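Local structure of gala protein type 1, 3 or 4 (Legionella pneumophila subsp. pneumophila, 4XA9) at residues L27-I32 with N53-N58; N77-E82 with S99-G104; L34-L39 with V64-V69. The protein probably binds small GTPases and stimulates their GTP hydrolysis, and folds as a solenoid of leucine-rich repeats. All coordinates share one frame; numbering follows the deposited sequence.

Contact 1 of 3, residues L27-I32 with N53-N58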
ATOM      1  N   LEU A  27       5.423 -20.330  -1.443  1.00 21.71           N
ATOM      2  CA  LEU A  27       5.475 -21.224  -2.599  1.00 22.15           C
ATOM      3  C   LEU A  27       6.636 -20.878  -3.519  1.00 24.10           C
ATOM      4  O   LEU A  27       7.019 -19.710  -3.651  1.00 25.60           O
ATOM      5  CB  LEU A  27       4.169 -21.180  -3.386  1.00 19.83           C
ATOM      6  CG  LEU A  27       2.884 -21.492  -2.621  1.00 21.78           C
ATOM      7  CD1 LEU A  27       1.712 -21.529  -3.589  1.00 18.29           C
ATOM      8  CD2 LEU A  27       3.013 -22.808  -1.861  1.00 23.44           C
ATOM      9  N   ARG A  28       7.203 -21.900  -4.150  1.00 22.73           N
ATOM     10  CA  ARG A  28       8.296 -21.690  -5.080  1.00 20.92           C
ATOM     11  C   ARG A  28       7.942 -22.226  -6.447  1.00 17.24           C
ATOM     12  O   ARG A  28       6.853 -22.776  -6.651  1.00 16.76           O
ATOM     13  CB  ARG A  28       9.578 -22.344  -4.567  1.00 26.85           C
ATOM     14  CG  ARG A  28      10.083 -21.722  -3.272  1.00 35.24           C
ATOM     15  CD  ARG A  28      11.512 -22.128  -2.976  1.00 42.33           C
ATOM     16  NE  ARG A  28      11.636 -23.549  -2.658  1.00 49.89           N
ATOM     17  CZ  ARG A  28      11.689 -24.039  -1.422  1.00 50.38           C
ATOM     18  NH1 ARG A  28      11.635 -23.220  -0.377  1.00 46.53           N
ATOM     19  NH2 ARG A  28      11.803 -25.347  -1.230  1.00 49.69           N
ATOM     20  N   ASP A  29       8.868 -22.065  -7.384  1.00 19.37           N
ATOM     21  CA  ASP A  29       8.629 -22.487  -8.754  1.00 23.95           C
ATOM     22  C   ASP A  29       8.256 -23.961  -8.849  1.00 25.52           C
ATOM     23  O   ASP A  29       7.385 -24.323  -9.633  1.00 24.84           O
ATOM     24  CB  ASP A  29       9.852 -22.204  -9.616  1.00 24.24           C
ATOM     25  CG  ASP A  29      10.162 -20.729  -9.710  1.00 24.88           C
ATOM     26  OD1 ASP A  29       9.249 -19.906  -9.477  1.00 22.53           O
ATOM     27  OD2 ASP A  29      11.322 -20.390 -10.014  1.00 26.53           O
ATOM     28  N   ASN A  30       8.888 -24.784  -8.044  1.00 29.17           N
ATOM     29  CA  ASN A  30       8.670 -26.207  -8.052  1.00 28.07           C
ATOM     30  C   ASN A  30       7.310 -26.629  -7.587  1.00 23.99           C
ATOM     31  O   ASN A  30       6.983 -27.742  -7.736  1.00 21.90           O
ATOM     32  CB  ASN A  30       9.746 -26.927  -7.279  1.00 31.96           C
ATOM     33  CG  ASN A  30      11.033 -27.021  -8.058  1.00 39.95           C
ATOM     34  OD1 ASN A  30      11.027 -26.957  -9.264  1.00 42.16           O
ATOM     35  ND2 ASN A  30      12.149 -27.132  -7.359  1.00 37.81           N
ATOM     36  N   ASP A  31       6.562 -25.720  -6.986  1.00 19.06           N
ATOM     37  CA  ASP A  31       5.222 -26.022  -6.484  1.00 20.80           C
ATOM     38  C   ASP A  31       4.178 -25.791  -7.568  1.00 20.50           C
ATOM     39  O   ASP A  31       3.013 -26.164  -7.419  1.00 19.19           O
ATOM     40  CB  ASP A  31       4.882 -25.176  -5.258  1.00 23.37           C
ATOM     41  CG  ASP A  31       5.753 -25.509  -4.066  1.00 23.19           C
ATOM     42  OD1 ASP A  31       5.587 -26.611  -3.498  1.00 21.32           O
ATOM     43  OD2 ASP A  31       6.585 -24.660  -3.688  1.00 22.10           O
ATOM     44  N   ILE A  32       4.596 -25.174  -8.664  1.00 19.33           N
ATOM     45  CA  ILE A  32       3.645 -24.790  -9.704  1.00 18.62           C
ATOM     46  C   ILE A  32       3.036 -25.997 -10.439  1.00 20.49           C
ATOM     47  O   ILE A  32       1.828 -26.001 -10.683  1.00 22.90           O
ATOM     48  CB  ILE A  32       4.293 -23.810 -10.715  1.00 16.46           C
ATOM     49  CG1 ILE A  32       4.788 -22.551  -9.990  1.00 19.26           C
ATOM     50  CG2 ILE A  32       3.300 -23.422 -11.806  1.00 17.88           C
ATOM     51  CD1 ILE A  32       3.686 -21.760  -9.289  1.00 19.54           C
ATOM     52  N   ASN A  53       4.280 -14.786  -2.285  1.00 16.31           N
ATOM     53  CA  ASN A  53       5.016 -16.036  -2.275  1.00 16.28           C
ATOM     54  C   ASN A  53       6.405 -15.788  -2.839  1.00 20.01           C
ATOM     55  O   ASN A  53       6.847 -14.636  -2.885  1.00 23.45           O
ATOM     56  CB  ASN A  53       4.261 -17.109  -3.056  1.00 15.12           C
ATOM     57  CG  ASN A  53       3.101 -17.682  -2.268  1.00 16.38           C
ATOM     58  OD1 ASN A  53       3.293 -18.210  -1.173  1.00 15.40           O
ATOM     59  ND2 ASN A  53       1.890 -17.562  -2.807  1.00 15.18           N
ATOM     60  N   ASP A  54       7.089 -16.843  -3.274  1.00 17.64           N
ATOM     61  CA  ASP A  54       8.473 -16.718  -3.730  1.00 19.85           C
ATOM     62  C   ASP A  54       8.640 -17.188  -5.162  1.00 21.86           C
ATOM     63  O   ASP A  54       9.669 -17.754  -5.527  1.00 24.43           O
ATOM     64  CB  ASP A  54       9.410 -17.514  -2.819  1.00 27.20           C
ATOM     65  CG  ASP A  54       9.355 -17.054  -1.378  1.00 31.66           C
ATOM     66  OD1 ASP A  54       9.260 -15.831  -1.148  1.00 32.11           O
ATOM     67  OD2 ASP A  54       9.395 -17.918  -0.476  1.00 35.71           O
ATOM     68  N   ILE A  55       7.618 -16.967  -5.972  1.00 19.85           N
ATOM     69  CA  ILE A  55       7.620 -17.440  -7.350  1.00 19.08           C
ATOM     70  C   ILE A  55       8.510 -16.561  -8.226  1.00 22.11           C
ATOM     71  O   ILE A  55       8.527 -15.338  -8.075  1.00 21.43           O
ATOM     72  CB  ILE A  55       6.182 -17.474  -7.900  1.00 18.95           C
ATOM     73  CG1 ILE A  55       5.308 -18.352  -6.996  1.00 21.50           C
ATOM     74  CG2 ILE A  55       6.150 -17.955  -9.344  1.00 17.13           C
ATOM     75  CD1 ILE A  55       3.834 -18.305  -7.330  1.00 23.27           C
ATOM     76  N   THR A  56       9.264 -17.186  -9.129  1.00 21.37           N
ATOM     77  CA  THR A  56      10.110 -16.453 -10.063  1.00 20.19           C
ATOM     78  C   THR A  56       9.582 -16.628 -11.479  1.00 20.64           C
ATOM     79  O   THR A  56       8.514 -17.203 -11.676  1.00 19.26           O
ATOM     80  CB  THR A  56      11.577 -16.926 -10.021  1.00 23.90           C
ATOM     81  OG1 THR A  56      11.690 -18.193 -10.683  1.00 26.37           O
ATOM     82  CG2 THR A  56      12.073 -17.044  -8.582  1.00 27.01           C
ATOM     83  N   ALA A  57      10.342 -16.143 -12.459  1.00 22.19           N
ATOM     84  CA  ALA A  57       9.971 -16.275 -13.865  1.00 24.86           C
ATOM     85  C   ALA A  57       9.847 -17.740 -14.287  1.00 24.96           C
ATOM     86  O   ALA A  57       9.023 -18.083 -15.137  1.00 24.65           O
ATOM     87  CB  ALA A  57      10.985 -15.559 -14.748  1.00 25.84           C
ATOM     88  N   ASN A  58      10.659 -18.604 -13.688  1.00 24.70           N
ATOM     89  CA  ASN A  58      10.589 -20.028 -13.994  1.00 27.27           C
ATOM     90  C   ASN A  58       9.256 -20.643 -13.586  1.00 25.44           C
ATOM     91  O   ASN A  58       8.746 -21.548 -14.250  1.00 26.29           O
ATOM     92  CB  ASN A  58      11.739 -20.764 -13.320  1.00 30.10           C
ATOM     93  CG  ASN A  58      13.050 -20.562 -14.043  1.00 37.13           C
ATOM     94  OD1 ASN A  58      13.069 -20.256 -15.239  1.00 35.08           O
ATOM     95  ND2 ASN A  58      14.158 -20.734 -13.329  1.00 41.42           N
TER
HETATM   96  O   HOH W   1      10.673 -19.992  -0.425  1.00 52.13           O
HETATM   97  O   HOH W   2      13.357 -22.255 -10.658  1.00 32.64           O
HETATM   98  O   HOH W   3      11.096 -20.173  -6.852  1.00 35.59           O
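Leu27 lies alongside Asn53, both side chains pointing the same way, with Leu27 CG 3.6 Å from Asn53 OD1. That oxygen also accepts Leu27 N at 3.0 Å; the bond is nearly straight (171°), although the donor stands well above the plane of the amide carbonyl. Leu25 N is a further donor to Asn53 OD1, while Asn53 ND2 bonds to Leu22 O and Leu50 O, so both ends of the amide are gripped and its rotation is fixed. Leu27 O answers by taking Asp54 N at 2.9 Å.

A second polar cluster forms around Asp29, which crosses Thr56 at about a right angle. Asp29 OD1 receives Thr56 N at 2.7 Å on its syn lone pair. The modelled 2.3 Å between Asp29 OD2 and Thr56 OG1 is too short to be taken at face value. Thr56 OG1 itself accepts Asn58 N as an N-cap, and a water joins Asp29 OD2 to Asn58 ND2.

On the apolar side, Ile32 CD1 meets Ile55 CD1 at 4.0 Å. The contact joins the loop leading from strand 19-21 into helix 32-41 to the one leading from strand 47-49 into helix 57-63, whose Leu62 and Phe63 also touch Ile32.

Contact 2 of 3, residues N77-E82 with S99-G104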
ATOM      1  N   ASN A  77       5.584 -11.313  -5.521  1.00 19.91           N
ATOM      2  CA  ASN A  77       6.492 -12.422  -5.771  1.00 17.92           C
ATOM      3  C   ASN A  77       7.800 -11.864  -6.330  1.00 21.11           C
ATOM      4  O   ASN A  77       8.156 -10.730  -6.033  1.00 22.21           O
ATOM      5  CB  ASN A  77       5.861 -13.439  -6.719  1.00 17.44           C
ATOM      6  CG  ASN A  77       4.854 -14.336  -6.013  1.00 17.66           C
ATOM      7  OD1 ASN A  77       5.219 -15.366  -5.449  1.00 18.37           O
ATOM      8  ND2 ASN A  77       3.583 -13.949  -6.046  1.00 15.58           N
ATOM      9  N   ASN A  78       8.504 -12.646  -7.143  1.00 23.28           N
ATOM     10  CA  ASN A  78       9.761 -12.186  -7.727  1.00 24.24           C
ATOM     11  C   ASN A  78       9.875 -12.566  -9.199  1.00 22.46           C
ATOM     12  O   ASN A  78      10.900 -13.097  -9.626  1.00 20.20           O
ATOM     13  CB  ASN A  78      10.947 -12.765  -6.944  1.00 30.03           C
ATOM     14  CG  ASN A  78      12.281 -12.145  -7.338  1.00 36.63           C
ATOM     15  OD1 ASN A  78      12.360 -10.961  -7.672  1.00 37.68           O
ATOM     16  ND2 ASN A  78      13.331 -12.959  -7.327  1.00 39.86           N
ATOM     17  N   ILE A  79       8.829 -12.310  -9.981  1.00 19.00           N
ATOM     18  CA  ILE A  79       8.802 -12.863 -11.336  1.00 21.50           C
ATOM     19  C   ILE A  79       9.612 -12.014 -12.308  1.00 21.69           C
ATOM     20  O   ILE A  79      10.061 -12.508 -13.339  1.00 21.65           O
ATOM     21  CB  ILE A  79       7.363 -13.023 -11.866  1.00 19.29           C
ATOM     22  CG1 ILE A  79       6.759 -11.668 -12.249  1.00 18.06           C
ATOM     23  CG2 ILE A  79       6.498 -13.783 -10.845  1.00 17.05           C
ATOM     24  CD1 ILE A  79       5.367 -11.778 -12.868  1.00 19.92           C
ATOM     25  N   GLY A  80       9.811 -10.742 -11.972  1.00 20.99           N
ATOM     26  CA  GLY A  80      10.691  -9.889 -12.753  1.00 21.77           C
ATOM     27  C   GLY A  80      10.214  -9.602 -14.164  1.00 21.03           C
ATOM     28  O   GLY A  80       9.079  -9.927 -14.529  1.00 20.53           O
ATOM     29  N   PRO A  81      11.081  -8.977 -14.967  1.00 24.47           N
ATOM     30  CA  PRO A  81      10.752  -8.630 -16.353  1.00 24.66           C
ATOM     31  C   PRO A  81      10.396  -9.856 -17.190  1.00 24.01           C
ATOM     32  O   PRO A  81       9.432  -9.816 -17.945  1.00 25.85           O
ATOM     33  CB  PRO A  81      12.036  -7.970 -16.860  1.00 27.27           C
ATOM     34  CG  PRO A  81      12.718  -7.476 -15.623  1.00 28.98           C
ATOM     35  CD  PRO A  81      12.415  -8.491 -14.575  1.00 27.84           C
ATOM     36  N   GLU A  82      11.158 -10.935 -17.050  1.00 20.74           N
ATOM     37  CA  GLU A  82      10.901 -12.139 -17.835  1.00 27.26           C
ATOM     38  C   GLU A  82       9.604 -12.830 -17.421  1.00 24.56           C
ATOM     39  O   GLU A  82       8.923 -13.423 -18.253  1.00 23.16           O
ATOM     40  CB  GLU A  82      12.076 -13.111 -17.728  1.00 33.43           C
ATOM     41  CG  GLU A  82      13.304 -12.662 -18.494  1.00 40.43           C
ATOM     42  CD  GLU A  82      14.440 -13.655 -18.396  1.00 49.23           C
ATOM     43  OE1 GLU A  82      14.331 -14.752 -18.989  1.00 52.85           O
ATOM     44  OE2 GLU A  82      15.443 -13.337 -17.722  1.00 52.60           O
ATOM     45  N   SER A  99       1.617  -6.603  -9.295  1.00 16.23           N
ATOM     46  CA  SER A  99       2.184  -5.571  -8.428  1.00 16.45           C
ATOM     47  C   SER A  99       3.347  -6.129  -7.605  1.00 19.57           C
ATOM     48  O   SER A  99       3.355  -7.313  -7.271  1.00 18.18           O
ATOM     49  CB  SER A  99       1.103  -5.002  -7.506  1.00 16.10           C
ATOM     50  OG  SER A  99       0.009  -4.500  -8.258  1.00 15.99           O
ATOM     51  N   PHE A 100       4.328  -5.281  -7.303  1.00 15.67           N
ATOM     52  CA  PHE A 100       5.454  -5.654  -6.446  1.00 16.05           C
ATOM     53  C   PHE A 100       6.201  -6.888  -6.951  1.00 14.40           C
ATOM     54  O   PHE A 100       6.343  -7.875  -6.227  1.00 17.04           O
ATOM     55  CB  PHE A 100       4.976  -5.892  -5.012  1.00 15.34           C
ATOM     56  CG  PHE A 100       4.400  -4.664  -4.357  1.00 17.24           C
ATOM     57  CD1 PHE A 100       3.062  -4.334  -4.522  1.00 17.44           C
ATOM     58  CD2 PHE A 100       5.204  -3.833  -3.590  1.00 16.93           C
ATOM     59  CE1 PHE A 100       2.530  -3.190  -3.922  1.00 20.03           C
ATOM     60  CE2 PHE A 100       4.683  -2.690  -2.989  1.00 18.65           C
ATOM     61  CZ  PHE A 100       3.344  -2.369  -3.157  1.00 18.71           C
ATOM     62  N   ASN A 101       6.674  -6.823  -8.191  1.00 16.40           N
ATOM     63  CA  ASN A 101       7.411  -7.941  -8.786  1.00 19.74           C
ATOM     64  C   ASN A 101       8.664  -7.498  -9.531  1.00 18.83           C
ATOM     65  O   ASN A 101       9.311  -8.308 -10.189  1.00 21.08           O
ATOM     66  CB  ASN A 101       6.516  -8.731  -9.747  1.00 16.51           C
ATOM     67  CG  ASN A 101       5.844  -9.903  -9.083  1.00 19.09           C
ATOM     68  OD1 ASN A 101       6.479 -10.927  -8.817  1.00 20.88           O
ATOM     69  ND2 ASN A 101       4.546  -9.782  -8.838  1.00 16.04           N
ATOM     70  N   GLU A 102       8.990  -6.213  -9.430  1.00 19.25           N
ATOM     71  CA  GLU A 102      10.110  -5.625 -10.160  1.00 20.82           C
ATOM     72  C   GLU A 102      10.072  -5.934 -11.658  1.00 24.66           C
ATOM     73  O   GLU A 102      11.111  -6.217 -12.257  1.00 21.29           O
ATOM     74  CB  GLU A 102      11.439  -6.109  -9.575  1.00 27.44           C
ATOM     75  CG  GLU A 102      11.534  -5.997  -8.062  1.00 38.29           C
ATOM     76  CD  GLU A 102      12.911  -6.365  -7.530  1.00 52.09           C
ATOM     77  OE1 GLU A 102      13.863  -6.459  -8.334  1.00 55.92           O
ATOM     78  OE2 GLU A 102      13.041  -6.570  -6.302  1.00 58.03           O
ATOM     79  N   ILE A 103       8.894  -5.879 -12.275  1.00 24.26           N
ATOM     80  CA  ILE A 103       8.805  -6.250 -13.688  1.00 21.10           C
ATOM     81  C   ILE A 103       9.400  -5.172 -14.595  1.00 18.23           C
ATOM     82  O   ILE A 103       9.817  -5.463 -15.701  1.00 20.28           O
ATOM     83  CB  ILE A 103       7.351  -6.534 -14.135  1.00 22.14           C
ATOM     84  CG1 ILE A 103       6.531  -5.242 -14.204  1.00 21.12           C
ATOM     85  CG2 ILE A 103       6.691  -7.571 -13.221  1.00 22.08           C
ATOM     86  CD1 ILE A 103       5.157  -5.440 -14.825  1.00 19.92           C
ATOM     87  N   GLY A 104       9.433  -3.929 -14.126  1.00 22.44           N
ATOM     88  CA  GLY A 104      10.115  -2.859 -14.844  1.00 24.02           C
ATOM     89  C   GLY A 104       9.486  -2.427 -16.159  1.00 24.20           C
ATOM     90  O   GLY A 104       8.398  -2.868 -16.516  1.00 24.10           O
TER
HETATM   91  O   HOH W   4      12.005  -9.026  -4.849  1.00 61.13           O
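Asn101 and Ile79 carry the main hydrogen bond: Asn101 OD1 accepts Ile79 N at 3.0 Å, with a nearly straight N-H line (170°) and the donor tilted only 20° from the carbonyl plane. The other end of the amide is held as well, since Asn101 ND2 bonds to Ile74 O. A weaker backbone bond runs from Gly80 N to Asn101 O at 3.1 Å.

Two CH...O contacts continue the approach where the two segments run on together. Gly80 CA lies 3.3 Å from Asn101 O, and Pro81 CA lies 3.4 Å from Ile103 O. The proline ring rests against the same backbone, its CD 3.5 Å from Glu102 O.

The apolar part is small. Ile79 CG1, set between its own backbone N and carbonyl carbon (chi1 75°), comes to 3.7 Å from the amide carbon Asn101 CG and meets Ile103 CG2 at 4.2 Å. Ile103 reaches on to Ala84 of helix 80-87 and to Val108 and Leu111 of helix 104-113.

Asn125 OD1 repeats the step by accepting Asn101 N and Ile103 N. An asparagine side chain that binds backbone groups of the preceding repeat in this way is a rung of the asparagine ladder, a hallmark of leucine-rich repeat solenoids.

Contact 3 of 3, residues L34-L39 with V64-V69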
ATOM      1  N   LEU A  34       2.220 -29.002  -9.303  1.00 20.95           N
ATOM      2  CA  LEU A  34       1.130 -29.541  -8.485  1.00 18.82           C
ATOM      3  C   LEU A  34      -0.082 -28.619  -8.531  1.00 17.38           C
ATOM      4  O   LEU A  34      -1.214 -29.073  -8.693  1.00 17.59           O
ATOM      5  CB  LEU A  34       1.578 -29.748  -7.037  1.00 17.89           C
ATOM      6  CG  LEU A  34       0.494 -30.217  -6.061  1.00 19.71           C
ATOM      7  CD1 LEU A  34      -0.099 -31.547  -6.507  1.00 21.07           C
ATOM      8  CD2 LEU A  34       1.068 -30.340  -4.662  1.00 20.35           C
ATOM      9  N   LEU A  35       0.165 -27.324  -8.376  1.00 17.92           N
ATOM     10  CA  LEU A  35      -0.887 -26.320  -8.501  1.00 18.74           C
ATOM     11  C   LEU A  35      -1.700 -26.483  -9.794  1.00 21.63           C
ATOM     12  O   LEU A  35      -2.932 -26.550  -9.760  1.00 19.54           O
ATOM     13  CB  LEU A  35      -0.278 -24.920  -8.449  1.00 19.83           C
ATOM     14  CG  LEU A  35      -1.231 -23.785  -8.810  1.00 21.49           C
ATOM     15  CD1 LEU A  35      -2.322 -23.674  -7.748  1.00 17.05           C
ATOM     16  CD2 LEU A  35      -0.471 -22.475  -8.966  1.00 22.02           C
ATOM     17  N   CYS A  36      -1.006 -26.549 -10.930  1.00 17.72           N
ATOM     18  CA  CYS A  36      -1.681 -26.648 -12.223  1.00 20.67           C
ATOM     19  C   CYS A  36      -2.450 -27.951 -12.365  1.00 23.49           C
ATOM     20  O   CYS A  36      -3.503 -27.993 -13.000  1.00 20.13           O
ATOM     21  CB  CYS A  36      -0.677 -26.509 -13.368  1.00 19.48           C
ATOM     22  SG  CYS A  36       0.057 -24.860 -13.472  1.00 24.46           S
ATOM     23  N   GLU A  37      -1.919 -29.015 -11.773  1.00 22.44           N
ATOM     24  CA  GLU A  37      -2.604 -30.295 -11.781  1.00 24.38           C
ATOM     25  C   GLU A  37      -3.940 -30.181 -11.069  1.00 20.56           C
ATOM     26  O   GLU A  37      -4.965 -30.655 -11.560  1.00 21.36           O
ATOM     27  CB  GLU A  37      -1.747 -31.369 -11.116  1.00 28.01           C
ATOM     28  CG  GLU A  37      -1.411 -32.501 -12.035  1.00 30.89           C
ATOM     29  CD  GLU A  37      -0.860 -33.703 -11.303  1.00 29.74           C
ATOM     30  OE1 GLU A  37      -0.267 -33.530 -10.213  1.00 27.43           O
ATOM     31  OE2 GLU A  37      -1.043 -34.822 -11.825  1.00 29.98           O
ATOM     32  N   PHE A  38      -3.925 -29.542  -9.905  1.00 19.83           N
ATOM     33  CA  PHE A  38      -5.143 -29.343  -9.137  1.00 18.96           C
ATOM     34  C   PHE A  38      -6.144 -28.480  -9.906  1.00 21.71           C
ATOM     35  O   PHE A  38      -7.344 -28.764  -9.904  1.00 22.95           O
ATOM     36  CB  PHE A  38      -4.817 -28.711  -7.782  1.00 17.30           C
ATOM     37  CG  PHE A  38      -6.005 -28.557  -6.877  1.00 19.11           C
ATOM     38  CD1 PHE A  38      -6.421 -29.610  -6.069  1.00 20.43           C
ATOM     39  CD2 PHE A  38      -6.695 -27.358  -6.816  1.00 18.81           C
ATOM     40  CE1 PHE A  38      -7.506 -29.474  -5.231  1.00 21.48           C
ATOM     41  CE2 PHE A  38      -7.784 -27.214  -5.983  1.00 20.46           C
ATOM     42  CZ  PHE A  38      -8.191 -28.276  -5.186  1.00 20.73           C
ATOM     43  N   LEU A  39      -5.652 -27.432 -10.562  1.00 18.76           N
ATOM     44  CA  LEU A  39      -6.522 -26.538 -11.333  1.00 19.05           C
ATOM     45  C   LEU A  39      -7.117 -27.254 -12.543  1.00 22.72           C
ATOM     46  O   LEU A  39      -8.270 -27.025 -12.892  1.00 19.66           O
ATOM     47  CB  LEU A  39      -5.758 -25.292 -11.780  1.00 15.50           C
ATOM     48  CG  LEU A  39      -5.354 -24.331 -10.655  1.00 16.96           C
ATOM     49  CD1 LEU A  39      -4.375 -23.291 -11.174  1.00 16.51           C
ATOM     50  CD2 LEU A  39      -6.577 -23.652 -10.047  1.00 16.83           C
ATOM     51  N   VAL A  64       1.949 -20.767 -17.294  1.00 20.79           N
ATOM     52  CA  VAL A  64       1.269 -20.142 -18.428  1.00 18.67           C
ATOM     53  C   VAL A  64       0.690 -21.155 -19.415  1.00 18.56           C
ATOM     54  O   VAL A  64       1.349 -22.136 -19.786  1.00 16.83           O
ATOM     55  CB  VAL A  64       2.223 -19.172 -19.145  1.00 22.99           C
ATOM     56  CG1 VAL A  64       1.684 -18.780 -20.512  1.00 25.20           C
ATOM     57  CG2 VAL A  64       2.421 -17.924 -18.277  1.00 24.31           C
ATOM     58  N   ASN A  65      -0.566 -20.917 -19.799  1.00 18.04           N
ATOM     59  CA  ASN A  65      -1.298 -21.758 -20.747  1.00 21.00           C
ATOM     60  C   ASN A  65      -1.463 -23.206 -20.278  1.00 24.57           C
ATOM     61  O   ASN A  65      -1.593 -24.119 -21.093  1.00 23.80           O
ATOM     62  CB  ASN A  65      -0.616 -21.711 -22.119  1.00 20.13           C
ATOM     63  CG  ASN A  65      -0.783 -20.361 -22.795  1.00 19.91           C
ATOM     64  OD1 ASN A  65      -1.868 -19.783 -22.769  1.00 18.57           O
ATOM     65  ND2 ASN A  65       0.297 -19.837 -23.370  1.00 17.47           N
ATOM     66  N   LYS A  66      -1.475 -23.402 -18.962  1.00 24.12           N
ATOM     67  CA  LYS A  66      -1.728 -24.717 -18.374  1.00 26.81           C
ATOM     68  C   LYS A  66      -3.188 -24.862 -17.973  1.00 22.96           C
ATOM     69  O   LYS A  66      -3.720 -25.965 -17.922  1.00 19.31           O
ATOM     70  CB  LYS A  66      -0.843 -24.943 -17.142  1.00 28.49           C
ATOM     71  CG  LYS A  66       0.622 -25.141 -17.447  1.00 30.19           C
ATOM     72  CD  LYS A  66       0.900 -26.593 -17.790  1.00 32.34           C
ATOM     73  CE  LYS A  66       2.337 -26.793 -18.254  1.00 34.39           C
ATOM     74  NZ  LYS A  66       3.326 -26.467 -17.196  1.00 34.08           N
ATOM     75  N   THR A  67      -3.819 -23.734 -17.666  1.00 17.65           N
ATOM     76  CA  THR A  67      -5.140 -23.722 -17.047  1.00 21.35           C
ATOM     77  C   THR A  67      -6.056 -22.709 -17.729  1.00 24.07           C
ATOM     78  O   THR A  67      -5.624 -21.971 -18.611  1.00 24.29           O
ATOM     79  CB  THR A  67      -5.057 -23.366 -15.545  1.00 19.02           C
ATOM     80  OG1 THR A  67      -4.810 -21.962 -15.400  1.00 17.03           O
ATOM     81  CG2 THR A  67      -3.931 -24.139 -14.861  1.00 20.45           C
ATOM     82  N   SER A  68      -7.315 -22.663 -17.302  1.00 24.99           N
ATOM     83  CA  SER A  68      -8.260 -21.691 -17.842  0.53 26.40           C
ATOM     84  C   SER A  68      -8.456 -20.510 -16.888  1.00 24.95           C
ATOM     85  O   SER A  68      -9.440 -19.770 -16.989  1.00 23.94           O
ATOM     86  CB  SER A  68      -9.603 -22.360 -18.147  0.53 26.79           C
ATOM     87  OG  SER A  68      -9.466 -23.315 -19.188  0.53 26.62           O
ATOM     88  N   VAL A  69      -7.516 -20.341 -15.961  1.00 16.64           N
ATOM     89  CA  VAL A  69      -7.527 -19.193 -15.061  1.00 17.58           C
ATOM     90  C   VAL A  69      -7.485 -17.893 -15.862  1.00 16.49           C
ATOM     91  O   VAL A  69      -6.599 -17.702 -16.696  1.00 15.23           O
ATOM     92  CB  VAL A  69      -6.342 -19.245 -14.087  1.00 18.98           C
ATOM     93  CG1 VAL A  69      -6.101 -17.874 -13.452  1.00 20.20           C
ATOM     94  CG2 VAL A  69      -6.595 -20.303 -13.021  1.00 15.64           C
TER
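Thr67 OG1 accepts Val69 N at 3.2 Å (161°), closing an ST turn within the segment that meets Leu39. The turn engages the hydroxyl locally while the methyl does the touching: with OG1 between the backbone N and the carbonyl carbon (chi1 75°), CG2 stands anti to the carbonyl carbon. From there Thr67 CG2 packs on Leu39 at two places, 3.8 Å from CB and 3.8 Å from CD1, the two side chains crossing at a slant. The same Leu39 CD1 extends to Val69 CG2 at 4.2 Å, so one leucine spans both ends of the turn.

One helical turn earlier, Cys36 makes the second, smaller part of the contact. Its sulfur lies 3.8 Å from Lys66 CB and 4.0 Å from Lys66 CG, against the aliphatic base of the lysine. The lysine side chain then bends, and NZ bonds to Leu62 O near the end of helix 57-63. Lys66 O, for its part, accepts Gln40 NE2.

Helix 32-41 is thereby laid against the loop between helix 57-63 and strand 71-73. Phe63 touches both Cys36 and Leu39, and Leu39 also touches Leu20 of strand 19-21 and Ile45. No hydrogen bond passes directly between residues 34-39 and 64-69; methyl, methylene and sulfur surfaces carry this contact, which implies cohesion by burial and dispersion, with little demand on exact bond direction.

Contacts 1 and 2 share an asparagine whose OD1 accepts a backbone N-H of the preceding loop; contact 1 adds a carboxylate cluster. They meet directly: Asn77 OD1 lies 2.9 Å from Ile55 N, a probable hydrogen bond that carries the asparagine ladder from one to the other. Both are partly buried, and both come within reach of the chain of another protein; Asp54 of contact 1 forms a salt bridge with a basic side chain of that chain. Contact 3, by contrast, is buried and apolar, and no other protein chain of the assembly touches it. Its segments adjoin and alternate with those of contact 1 in the sequence, setting the body of helix 32-41 against the loop after helix 57-63.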